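Local coordinates for protein catechol O-methyltransferase (Niastella koreensis GR20-10, PDB 7CVV) that transfers a methyl group from S-adenosylmethionine to catechol-like compounds in a metal-dependent reaction, giving meta- and para-methylated products in equal proportion, at residues I61-T66 and L85-Y90. Residues are numbered along the deposited sequence; the frame is centred on the assembly and turned at random.
Sequences ILELGT and LITLEY. With SAM (S-adenosylmethionine), chain D.
Glu63 and Thr87 lie side by side on one face of two neighbouring parallel strands. Thr87 OG1 donates to Glu63 OE2 at 2.6 Å, from above the carboxylate plane. Glu63 reaches it with CG anti to the backbone N (chi1 -176°) and an extended chain. The Thr66 side chain, from the loop after strand 60-64, crosses that of Thr87 at about a right angle, its OG1 within bonding distance of both Thr87 OG1 and Leu88 O. On the opposite face, Leu64 CD2 packs alongside Leu88 CD1 at 3.7 Å. Backbone bonds join the strands in ladder fashion, from Ile86 N to Ile61 O (2.9 Å) up to Gly65 N to Leu88 O (2.7 Å). At the positive phi and psi of Gly65 a CB would press on Leu64 O and on the ribose O4'. Thr66 N gives a longer bond to the anti lone pair of Glu89 OE1, 3.3 Å away.

Further out, Ser71 and Thr72 of helix 70-76 also bond the Glu63 carboxylate. With an alanine here, Thr87 OG1 and Thr72 would probably lose their common acceptor OE2, and Ser71 its partner OE1. The strands and helix form a Rossmann-like beta-alpha-beta unit. At the C-terminal end of strand 84-89, Glu89 OE1 takes SAM O3' at 2.6 Å and OE2 takes O2'. This two-point grip, as in other class I methyltransferases, fixes the ribose at the strand ends.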
loop_
_atom_site.group_PDB
_atom_site.type_symbol
_atom_site.label_atom_id
_atom_site.label_comp_id
_atom_site.label_asym_id
_atom_site.label_seq_id
_atom_site.Cartn_x
_atom_site.Cartn_y
_atom_site.Cartn_z
ATOM N N ILE A 61 2.480 17.897 -0.669
ATOM C CA ILE A 61 2.850 16.813 0.285
ATOM C C ILE A 61 3.458 17.435 1.540
ATOM O O ILE A 61 4.327 18.348 1.398
ATOM C CB ILE A 61 3.826 15.808 -0.337
ATOM C CG1 ILE A 61 3.282 15.226 -1.640
ATOM C CG2 ILE A 61 4.178 14.715 0.667
ATOM C CD1 ILE A 61 4.353 14.597 -2.498
ATOM N N LEU A 62 3.038 16.921 2.701
ATOM C CA LEU A 62 3.608 17.287 4.024
ATOM C C LEU A 62 4.353 16.080 4.592
ATOM O O LEU A 62 3.800 14.961 4.569
ATOM C CB LEU A 62 2.506 17.754 4.979
ATOM C CG LEU A 62 2.998 18.175 6.365
ATOM C CD1 LEU A 62 4.043 19.274 6.255
ATOM C CD2 LEU A 62 1.842 18.596 7.258
ATOM N N GLU A 63 5.571 16.329 5.069
ATOM C CA GLU A 63 6.528 15.327 5.592
ATOM C C GLU A 63 7.016 15.808 6.956
ATOM O O GLU A 63 7.555 16.923 7.019
ATOM C CB GLU A 63 7.702 15.162 4.628
ATOM C CG GLU A 63 8.677 14.081 5.067
ATOM C CD GLU A 63 9.895 13.848 4.176
ATOM O OE1 GLU A 63 10.257 12.666 3.997
ATOM O OE2 GLU A 63 10.508 14.838 3.680
ATOM N N LEU A 64 6.814 15.019 8.010
ATOM C CA LEU A 64 7.467 15.244 9.326
ATOM C C LEU A 64 8.710 14.360 9.401
ATOM O O LEU A 64 8.555 13.173 9.465
ATOM C CB LEU A 64 6.515 14.897 10.474
ATOM C CG LEU A 64 5.147 15.569 10.462
ATOM C CD1 LEU A 64 4.681 15.852 11.879
ATOM C CD2 LEU A 64 5.157 16.848 9.657
ATOM N N GLY A 65 9.897 14.936 9.440
ATOM C CA GLY A 65 11.138 14.174 9.612
ATOM C C GLY A 65 11.815 14.006 8.274
ATOM O O GLY A 65 11.424 13.088 7.530
ATOM N N THR A 66 12.753 14.910 7.982
ATOM C CA THR A 66 13.506 15.017 6.705
ATOM C C THR A 66 14.716 14.073 6.733
ATOM O O THR A 66 14.867 13.309 5.769
ATOM C CB THR A 66 13.885 16.486 6.467
ATOM O OG1 THR A 66 12.728 17.279 6.765
ATOM C CG2 THR A 66 14.339 16.763 5.054
ATOM N N LEU A 85 6.422 20.046 -2.025
ATOM C CA LEU A 85 6.630 19.252 -0.793
ATOM C C LEU A 85 7.248 20.127 0.297
ATOM O O LEU A 85 8.341 20.689 0.120
ATOM C CB LEU A 85 7.525 18.054 -1.103
ATOM C CG LEU A 85 7.483 16.936 -0.064
ATOM C CD1 LEU A 85 7.882 15.613 -0.686
ATOM C CD2 LEU A 85 8.393 17.264 1.102
ATOM N N ILE A 86 6.555 20.201 1.420
ATOM C CA ILE A 86 7.038 20.876 2.646
ATOM C C ILE A 86 7.372 19.793 3.672
ATOM O O ILE A 86 6.453 19.064 4.072
ATOM C CB ILE A 86 5.989 21.886 3.135
ATOM C CG1 ILE A 86 5.578 22.824 1.995
ATOM C CG2 ILE A 86 6.505 22.645 4.353
ATOM C CD1 ILE A 86 4.394 23.687 2.327
ATOM N N THR A 87 8.653 19.726 4.058
ATOM C CA THR A 87 9.242 18.724 4.976
ATOM C C THR A 87 9.761 19.435 6.233
ATOM O O THR A 87 10.492 20.410 6.071
ATOM C CB THR A 87 10.319 17.909 4.247
ATOM O OG1 THR A 87 10.790 16.934 5.183
ATOM C CG2 THR A 87 11.461 18.735 3.696
ATOM N N LEU A 88 9.402 18.948 7.429
ATOM C CA LEU A 88 9.778 19.558 8.738
ATOM C C LEU A 88 10.923 18.753 9.382
ATOM O O LEU A 88 10.888 17.484 9.312
ATOM C CB LEU A 88 8.547 19.636 9.651
ATOM C CG LEU A 88 7.261 20.092 8.958
ATOM C CD1 LEU A 88 6.129 20.357 9.945
ATOM C CD2 LEU A 88 7.520 21.322 8.096
ATOM N N GLU A 89 11.896 19.468 9.975
ATOM C CA GLU A 89 13.140 18.898 10.564
ATOM C C GLU A 89 13.584 19.727 11.782
ATOM O O GLU A 89 13.910 20.910 11.613
ATOM C CB GLU A 89 14.243 18.845 9.501
ATOM C CG GLU A 89 15.548 18.278 10.012
ATOM C CD GLU A 89 15.398 16.981 10.804
ATOM O OE1 GLU A 89 14.808 16.010 10.262
ATOM O OE2 GLU A 89 15.858 16.944 11.970
ATOM N N TYR A 90 13.634 19.112 12.965
ATOM C CA TYR A 90 14.051 19.776 14.225
ATOM C C TYR A 90 15.540 20.147 14.150
ATOM O O TYR A 90 15.962 21.147 14.714
ATOM C CB TYR A 90 13.755 18.851 15.402
ATOM C CG TYR A 90 14.317 19.283 16.731
ATOM C CD1 TYR A 90 13.687 20.259 17.495
ATOM C CD2 TYR A 90 15.442 18.665 17.257
ATOM C CE1 TYR A 90 14.170 20.630 18.740
ATOM C CE2 TYR A 90 15.939 19.025 18.500
ATOM C CZ TYR A 90 15.304 20.007 19.241
ATOM O OH TYR A 90 15.818 20.359 20.454
HETATM N N SAM D . 11.891 9.924 6.564
HETATM C CA SAM D . 13.350 10.171 6.420
HETATM C C SAM D . 13.917 9.258 5.318
HETATM O O SAM D . 14.863 9.690 4.635
HETATM O OXT SAM D . 13.377 8.150 5.170
HETATM C CB SAM D . 14.062 9.886 7.748
HETATM C CG SAM D . 13.563 10.699 8.969
HETATM S SD SAM D . 14.348 9.995 10.447
HETATM C CE SAM D . 13.320 8.540 10.677
HETATM C "C5'" SAM D . 13.803 11.026 11.834
HETATM C "C4'" SAM D . 14.043 12.507 11.685
HETATM O "O4'" SAM D . 13.056 13.208 12.479
HETATM C "C3'" SAM D . 15.409 13.016 12.148
HETATM O "O3'" SAM D . 15.984 13.818 11.129
HETATM C "C2'" SAM D . 15.076 13.866 13.377
HETATM O "O2'" SAM D . 15.896 15.000 13.513
HETATM C "C1'" SAM D . 13.672 14.334 13.037
HETATM N N9 SAM D . 12.888 14.758 14.183
HETATM C C8 SAM D . 12.859 14.154 15.415
HETATM N N7 SAM D . 12.042 14.744 16.255
HETATM C C5 SAM D . 11.475 15.776 15.525
HETATM C C6 SAM D . 10.520 16.749 15.863
HETATM N N6 SAM D . 9.972 16.829 17.071
HETATM N N1 SAM D . 10.138 17.620 14.896
HETATM C C2 SAM D . 10.704 17.510 13.689
HETATM N N3 SAM D . 11.636 16.652 13.266
HETATM C C4 SAM D . 11.979 15.793 14.240
#